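Local coordinates for Cyclo(L-leucyl-L-phenylalanyl) synthase (Streptomyces noursei, PDB 3OQV), which makes cyclo(L-leucyl-L-phenylalanyl), an intermediate on the way to the antibacterial albonoursin, from leucyl- and phenylalanyl-tRNA without using ATP, at residues H31-I36 with G191-P196; R137-D142 with A148-V153; V156-P161 with V165-E170. All coordinates share one frame; numbering follows the deposited sequence.

Interaction 1 (H31-I36 with G191-P196); sequences HALIGI and GVFSVP. With DTD (dithiane diol), chain B.
His31 holds its imidazole anti to the backbone N (chi1 -178°), and Phe193 has its ring trans to the carbonyl carbon (chi1 -62°); these torsions bring the rings together. The planes are inclined by 28° and offset, with little of one ring over the other and centroids 5.0 Å apart. The CE1/NE2 end of the imidazole lies against the near part of the phenylalanine, CB, CG and CD2: His31 CE1 is 3.7 Å from Phe193 CD2, and Phe193 CB makes an off-centre CH-pi contact 4.2 Å from the imidazole centroid. Val195 closes on the root of the histidine, its CG2 3.7 Å from His31 CB. The fold is the Rossmann-type parallel sheet related to class-1 aminoacyl-tRNA synthetases, with strand 29-37 central and the end of helix 169-193 packed on it. Both imidazole nitrogens are used, ND1 by the hydroxyl of Ser198 and NE2 by Asp63, which fixes the ring's rotation. With an alanine here, Asp63 and Ser198 would probably both lose this partner, and a gap would open beside Phe193. Further along, Leu33 CD1 meets Phe193 CZ at 3.8 Å, and Gly35 CA comes within 3.5 Å of C4 of the dithiane diol.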
# COMPACT_ATOMS: atom_id res chain seq x y z
N HIS A 31 10.48 7.10 10.84
CA HIS A 31 9.13 6.67 10.51
C HIS A 31 9.17 5.53 9.53
O HIS A 31 9.90 5.58 8.54
CB HIS A 31 8.33 7.82 9.90
CG HIS A 31 6.91 7.46 9.58
ND1 HIS A 31 6.50 7.10 8.31
CD2 HIS A 31 5.81 7.38 10.36
CE1 HIS A 31 5.21 6.81 8.33
NE2 HIS A 31 4.77 6.96 9.57
N ALA A 32 8.34 4.52 9.76
CA ALA A 32 8.09 3.48 8.77
C ALA A 32 6.62 3.45 8.37
O ALA A 32 5.73 3.69 9.20
CB ALA A 32 8.52 2.11 9.28
N LEU A 33 6.39 3.13 7.11
CA LEU A 33 5.06 2.81 6.63
C LEU A 33 4.98 1.33 6.24
O LEU A 33 5.79 0.83 5.45
CB LEU A 33 4.69 3.70 5.44
CG LEU A 33 3.51 3.20 4.63
CD1 LEU A 33 2.22 3.42 5.39
CD2 LEU A 33 3.47 3.87 3.26
N ILE A 34 3.99 0.64 6.80
CA ILE A 34 3.64 -0.72 6.38
C ILE A 34 2.29 -0.72 5.69
O ILE A 34 1.26 -0.51 6.34
CB ILE A 34 3.52 -1.65 7.59
CG1 ILE A 34 4.86 -1.75 8.32
CG2 ILE A 34 3.03 -3.04 7.14
CD1 ILE A 34 4.76 -2.33 9.73
N GLY A 35 2.31 -0.81 4.36
CA GLY A 35 1.10 -0.79 3.58
C GLY A 35 0.65 -2.21 3.33
O GLY A 35 1.48 -3.07 3.02
N ILE A 36 -0.63 -2.48 3.58
CA ILE A 36 -1.16 -3.83 3.52
C ILE A 36 -2.30 -3.86 2.51
O ILE A 36 -3.35 -3.29 2.74
CB ILE A 36 -1.70 -4.28 4.90
CG1 ILE A 36 -0.57 -4.26 5.92
CG2 ILE A 36 -2.28 -5.69 4.79
CD1 ILE A 36 -0.97 -4.62 7.33
N GLY A 191 5.29 13.94 3.70
CA GLY A 191 4.22 14.93 3.71
C GLY A 191 2.89 14.36 4.17
O GLY A 191 2.11 15.04 4.84
N VAL A 192 2.60 13.12 3.79
CA VAL A 192 1.37 12.46 4.22
C VAL A 192 1.29 12.26 5.74
O VAL A 192 0.21 12.40 6.35
CB VAL A 192 1.19 11.11 3.49
CG1 VAL A 192 0.01 10.33 4.07
CG2 VAL A 192 0.93 11.34 1.98
N PHE A 193 2.41 11.87 6.35
CA PHE A 193 2.41 11.48 7.76
C PHE A 193 3.10 12.54 8.63
O PHE A 193 3.32 12.31 9.82
CB PHE A 193 3.09 10.11 7.95
CG PHE A 193 2.38 9.00 7.26
CD1 PHE A 193 1.18 8.50 7.76
CD2 PHE A 193 2.84 8.52 6.04
CE1 PHE A 193 0.48 7.50 7.09
CE2 PHE A 193 2.15 7.52 5.36
CZ PHE A 193 0.96 7.01 5.88
N SER A 194 3.50 13.64 8.00
CA SER A 194 4.18 14.75 8.70
C SER A 194 5.41 14.32 9.49
O SER A 194 5.52 14.60 10.70
CB SER A 194 3.21 15.51 9.62
OG SER A 194 1.89 15.55 9.11
N VAL A 195 6.36 13.70 8.81
CA VAL A 195 7.60 13.27 9.44
C VAL A 195 8.73 13.63 8.51
O VAL A 195 8.52 13.81 7.30
CB VAL A 195 7.61 11.74 9.67
CG1 VAL A 195 6.69 11.37 10.82
CG2 VAL A 195 7.23 11.01 8.38
N PRO A 196 9.95 13.80 9.06
CA PRO A 196 11.04 14.31 8.24
C PRO A 196 11.50 13.26 7.22
O PRO A 196 11.94 13.60 6.14
CB PRO A 196 12.16 14.59 9.25
CG PRO A 196 11.49 14.58 10.60
CD PRO A 196 10.33 13.65 10.47
S1 DTD B . 1.93 1.89 -0.75
C1 DTD B . 2.61 0.50 -1.58
C2 DTD B . 2.43 -0.72 -0.68
O2 DTD B . 3.36 -1.74 -1.05
C3 DTD B . 0.98 -1.21 -0.79
O3 DTD B . 0.90 -2.63 -0.60
C4 DTD B . 0.10 -0.51 0.25
S4 DTD B . 0.24 1.25 0.11

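Interaction 2 (R137-D142 with A148-V153)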
# COMPACT_ATOMS: atom_id res chain seq x y z
N ARG A 137 -1.33 15.89 -10.34
CA ARG A 137 -0.65 16.78 -11.28
C ARG A 137 0.58 16.15 -11.92
O ARG A 137 0.73 16.19 -13.15
CB ARG A 137 -0.29 18.11 -10.60
CG ARG A 137 0.89 18.83 -11.23
CD ARG A 137 0.80 20.34 -11.05
NE ARG A 137 0.06 20.71 -9.84
CZ ARG A 137 0.61 20.79 -8.63
NH1 ARG A 137 -0.15 21.11 -7.59
NH2 ARG A 137 1.90 20.55 -8.46
N ALA A 138 1.46 15.56 -11.10
CA ALA A 138 2.63 14.86 -11.63
C ALA A 138 2.25 13.79 -12.64
O ALA A 138 2.93 13.62 -13.65
CB ALA A 138 3.46 14.25 -10.49
N PHE A 139 1.14 13.09 -12.39
CA PHE A 139 0.73 12.02 -13.29
C PHE A 139 0.33 12.55 -14.67
O PHE A 139 0.50 11.87 -15.68
CB PHE A 139 -0.43 11.20 -12.71
CG PHE A 139 -0.98 10.18 -13.66
CD1 PHE A 139 -0.41 8.91 -13.74
CD2 PHE A 139 -2.03 10.50 -14.51
CE1 PHE A 139 -0.90 7.98 -14.64
CE2 PHE A 139 -2.53 9.56 -15.40
CZ PHE A 139 -1.97 8.30 -15.46
N GLU A 140 -0.25 13.74 -14.69
CA GLU A 140 -0.69 14.33 -15.95
C GLU A 140 0.46 14.97 -16.69
O GLU A 140 0.39 15.15 -17.90
CB GLU A 140 -1.79 15.35 -15.70
CG GLU A 140 -3.15 14.74 -15.47
CD GLU A 140 -3.96 15.50 -14.44
OE1 GLU A 140 -3.50 16.59 -14.01
OE2 GLU A 140 -5.04 15.02 -14.05
N GLU A 141 1.51 15.34 -15.97
CA GLU A 141 2.43 16.37 -16.44
C GLU A 141 3.85 15.84 -16.55
O GLU A 141 4.71 16.46 -17.18
CB GLU A 141 2.39 17.59 -15.52
CG GLU A 141 1.04 18.28 -15.45
CD GLU A 141 1.14 19.71 -14.96
OE1 GLU A 141 2.09 20.03 -14.21
OE2 GLU A 141 0.26 20.52 -15.34
N ASP A 142 4.10 14.69 -15.93
CA ASP A 142 5.43 14.09 -15.92
C ASP A 142 5.40 12.73 -16.60
O ASP A 142 4.75 11.81 -16.12
CB ASP A 142 5.94 13.94 -14.49
CG ASP A 142 7.43 13.61 -14.42
OD1 ASP A 142 7.83 12.51 -14.86
OD2 ASP A 142 8.19 14.43 -13.86
N ALA A 148 5.67 5.04 -14.94
CA ALA A 148 5.96 4.27 -13.73
C ALA A 148 4.68 3.86 -13.01
O ALA A 148 4.52 2.70 -12.64
CB ALA A 148 6.85 5.09 -12.79
N CYS A 149 3.78 4.81 -12.81
CA CYS A 149 2.46 4.50 -12.28
C CYS A 149 1.76 3.46 -13.13
O CYS A 149 1.17 2.53 -12.62
CB CYS A 149 1.61 5.75 -12.18
SG CYS A 149 2.10 6.82 -10.82
N GLU A 150 1.84 3.63 -14.45
CA GLU A 150 1.14 2.74 -15.37
C GLU A 150 1.70 1.33 -15.30
O GLU A 150 0.96 0.35 -15.33
CB GLU A 150 1.23 3.29 -16.80
CG GLU A 150 0.44 4.57 -17.01
CD GLU A 150 0.74 5.27 -18.33
OE1 GLU A 150 1.62 4.80 -19.09
OE2 GLU A 150 0.09 6.30 -18.62
N ASP A 151 3.02 1.22 -15.19
CA ASP A 151 3.64 -0.08 -14.97
C ASP A 151 3.14 -0.74 -13.70
O ASP A 151 2.84 -1.94 -13.67
CB ASP A 151 5.18 0.04 -14.94
CG ASP A 151 5.76 0.33 -16.32
OD1 ASP A 151 5.05 0.11 -17.34
OD2 ASP A 151 6.92 0.80 -16.38
N MET A 152 3.00 0.07 -12.65
CA MET A 152 2.41 -0.39 -11.41
C MET A 152 0.97 -0.84 -11.59
O MET A 152 0.57 -1.86 -11.03
CB MET A 152 2.47 0.69 -10.33
CG MET A 152 2.18 0.15 -8.94
SD MET A 152 2.45 1.38 -7.66
CE MET A 152 1.71 0.54 -6.26
N VAL A 153 0.18 -0.06 -12.34
CA VAL A 153 -1.18 -0.47 -12.68
C VAL A 153 -1.22 -1.88 -13.29
O VAL A 153 -2.00 -2.73 -12.88
CB VAL A 153 -1.88 0.55 -13.61
CG1 VAL A 153 -3.18 -0.03 -14.16
CG2 VAL A 153 -2.15 1.87 -12.86
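Phe139 reaches across to Cys149 with the rim of its ring: CD1 stands 4.1 Å from Cys149 CB, which lies near the ring plane, so the cysteine meets an edge. The phenylalanine bond to CB does not aim at the other helix; it is the first torsion, with CG trans to the backbone N (chi1 174°), that carries the ring over to it. At the end of the ring the carboxylate of exposed Glu150 comes near, OE2 being 4.3 Å from Phe139 CZ, a loose approach at the solvent-facing margin. No hydrogen bond joins the two segments, so apolar contact carries the pairing. These are consecutive helices joined through Asp142, which ends one and caps the next: Ala138 O takes both Glu141 N and Asp142 N, the latter at 2.8 Å, and Asp142 OD1 accepts from Phe145 N. The Phe139 side chain is about 4 Å from that of Leu180, which by similarity probably binds substrate. Phe139 thus sits between helices 126-141 and 143-158 and also touches Leu176 of helix 169-193. Elsewhere on helix 143-158, Val153 packs on Val179 of helix 169-193, and Met152 lies against Glu182 of helix 169-193 and Phe211 of helix 207-212.

Interaction 3 (V156-P161 with V165-E170); sequences VVMNRP and VGISAE
Ile167 rests its CD1 against both Val157 and Met158, and this is where the contact is tight. Val157 CG1 lies 3.5 Å from Ile167 CD1, closer than carbons usually pack, and Met158 SD comes to 3.4 Å from the same methyl. The methionine gets there by folding back on itself, its chain bent at chi2 (-64°) and again at chi3; the two side chains cross at about a right angle, with SD at the methyl. The other side is looser and more polar. There the guanidinium of Arg160 reaches Gly166 O through NH2 at 3.1 Å, a weak bond with an N-H...O angle of only 122°. A water accepts from Arg160 NH1 at 2.8 Å. The stronger grip on the arginine comes from its own segment and from beyond: NH1 donates to Val157 O at 3.0 Å and 162°, almost in the guanidinium plane, while NE forms a salt bridge with Asp78. Val157 O also accepts from Arg160 N, the two donors approaching from opposite faces of its carbonyl plane. These two bonds to Val157 O tie off the end of helix 143-158 before the chain turns toward helix 169-193, with Ser168 as the latter's N-cap. Arg160 is therefore probably oriented mostly by Asp78 and Val157 O; segment 165-170 meets it through the weak bond, while Ile167 packs on Val157 and Met158.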
# COMPACT_ATOMS: atom_id res chain seq x y z
N VAL A 156 -0.57 -4.46 -10.64
CA VAL A 156 -1.77 -4.65 -9.83
C VAL A 156 -2.79 -5.51 -10.58
O VAL A 156 -3.34 -6.46 -10.02
CB VAL A 156 -2.44 -3.30 -9.47
CG1 VAL A 156 -3.81 -3.53 -8.85
CG2 VAL A 156 -1.54 -2.47 -8.54
N VAL A 157 -3.04 -5.17 -11.84
CA VAL A 157 -4.03 -5.88 -12.63
C VAL A 157 -3.62 -7.34 -12.78
O VAL A 157 -4.39 -8.25 -12.50
CB VAL A 157 -4.21 -5.25 -14.03
CG1 VAL A 157 -5.01 -6.19 -14.92
CG2 VAL A 157 -4.93 -3.91 -13.91
N MET A 158 -2.37 -7.55 -13.20
CA MET A 158 -1.93 -8.87 -13.61
C MET A 158 -1.83 -9.79 -12.41
O MET A 158 -1.78 -11.01 -12.55
CB MET A 158 -0.58 -8.79 -14.34
CG MET A 158 -0.68 -8.14 -15.73
SD MET A 158 -1.68 -9.09 -16.91
CE MET A 158 -1.52 -10.75 -16.23
N ASN A 159 -1.92 -9.21 -11.22
CA ASN A 159 -1.73 -9.97 -10.00
C ASN A 159 -2.96 -9.95 -9.10
O ASN A 159 -2.91 -10.39 -7.95
CB ASN A 159 -0.50 -9.48 -9.24
CG ASN A 159 0.80 -9.75 -10.00
OD1 ASN A 159 1.10 -10.89 -10.36
ND2 ASN A 159 1.56 -8.68 -10.26
N ARG A 160 -4.09 -9.52 -9.66
CA ARG A 160 -5.32 -9.34 -8.90
C ARG A 160 -5.91 -10.67 -8.44
O ARG A 160 -5.73 -11.71 -9.09
CB ARG A 160 -6.36 -8.59 -9.73
CG ARG A 160 -6.86 -9.37 -10.95
CD ARG A 160 -7.63 -8.48 -11.90
NE ARG A 160 -8.34 -9.25 -12.93
CZ ARG A 160 -7.78 -9.66 -14.06
NH1 ARG A 160 -6.50 -9.42 -14.29
NH2 ARG A 160 -8.50 -10.32 -14.96
N PRO A 161 -6.64 -10.64 -7.32
CA PRO A 161 -7.44 -11.76 -6.82
C PRO A 161 -8.35 -12.33 -7.89
O PRO A 161 -8.80 -11.60 -8.76
CB PRO A 161 -8.28 -11.11 -5.72
CG PRO A 161 -7.46 -9.95 -5.26
CD PRO A 161 -6.80 -9.43 -6.49
N VAL A 165 -8.56 -13.67 -16.14
CA VAL A 165 -7.28 -13.74 -16.84
C VAL A 165 -7.03 -12.51 -17.69
O VAL A 165 -5.97 -11.89 -17.61
CB VAL A 165 -7.21 -14.97 -17.74
CG1 VAL A 165 -5.80 -15.11 -18.32
CG2 VAL A 165 -7.63 -16.22 -16.98
N GLY A 166 -7.99 -12.20 -18.56
CA GLY A 166 -7.82 -11.17 -19.57
C GLY A 166 -7.86 -9.78 -18.96
O GLY A 166 -8.57 -9.55 -17.97
N ILE A 167 -7.06 -8.87 -19.51
CA ILE A 167 -7.14 -7.44 -19.21
C ILE A 167 -8.09 -6.73 -20.18
O ILE A 167 -8.13 -7.05 -21.37
CB ILE A 167 -5.75 -6.79 -19.33
CG1 ILE A 167 -4.81 -7.33 -18.26
CG2 ILE A 167 -5.85 -5.28 -19.20
CD1 ILE A 167 -3.58 -6.47 -18.05
N SER A 168 -8.83 -5.74 -19.68
CA SER A 168 -9.48 -4.78 -20.57
C SER A 168 -9.19 -3.34 -20.17
O SER A 168 -8.56 -3.09 -19.14
CB SER A 168 -11.00 -5.02 -20.61
OG SER A 168 -11.63 -4.52 -19.44
N ALA A 169 -9.66 -2.41 -20.98
CA ALA A 169 -9.64 -1.00 -20.63
C ALA A 169 -10.25 -0.74 -19.25
O ALA A 169 -9.78 0.13 -18.52
CB ALA A 169 -10.34 -0.16 -21.70
N GLU A 170 -11.27 -1.51 -18.88
CA GLU A 170 -11.92 -1.33 -17.57
C GLU A 170 -11.05 -1.77 -16.38
O GLU A 170 -11.11 -1.16 -15.31
CB GLU A 170 -13.29 -2.03 -17.52
O HOH W 1 -4.75 -11.00 -15.73

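Overall arrangement
The three contacts follow the path of the chain: interactions 2 and 3 come one after the other, sharing helix 143-158, and both are nested inside the long loop that interaction 1 closes. Helix 169-193 links interactions 1 and 3, whose centres are 28 Å apart on opposite sides of the chain's centre. Interactions 1 and 2 do not touch, their nearest atoms being about 10 Å apart. Interaction 1 is the one at the pocket: Gly35 and Ile36 help line the dithiane diol site, and the Leu33 side chain is about 4 Å from that of Leu200, essential for specificity. The side chains of Cys149 and Arg160 stand about 11 Å and 13 Å from the ligand.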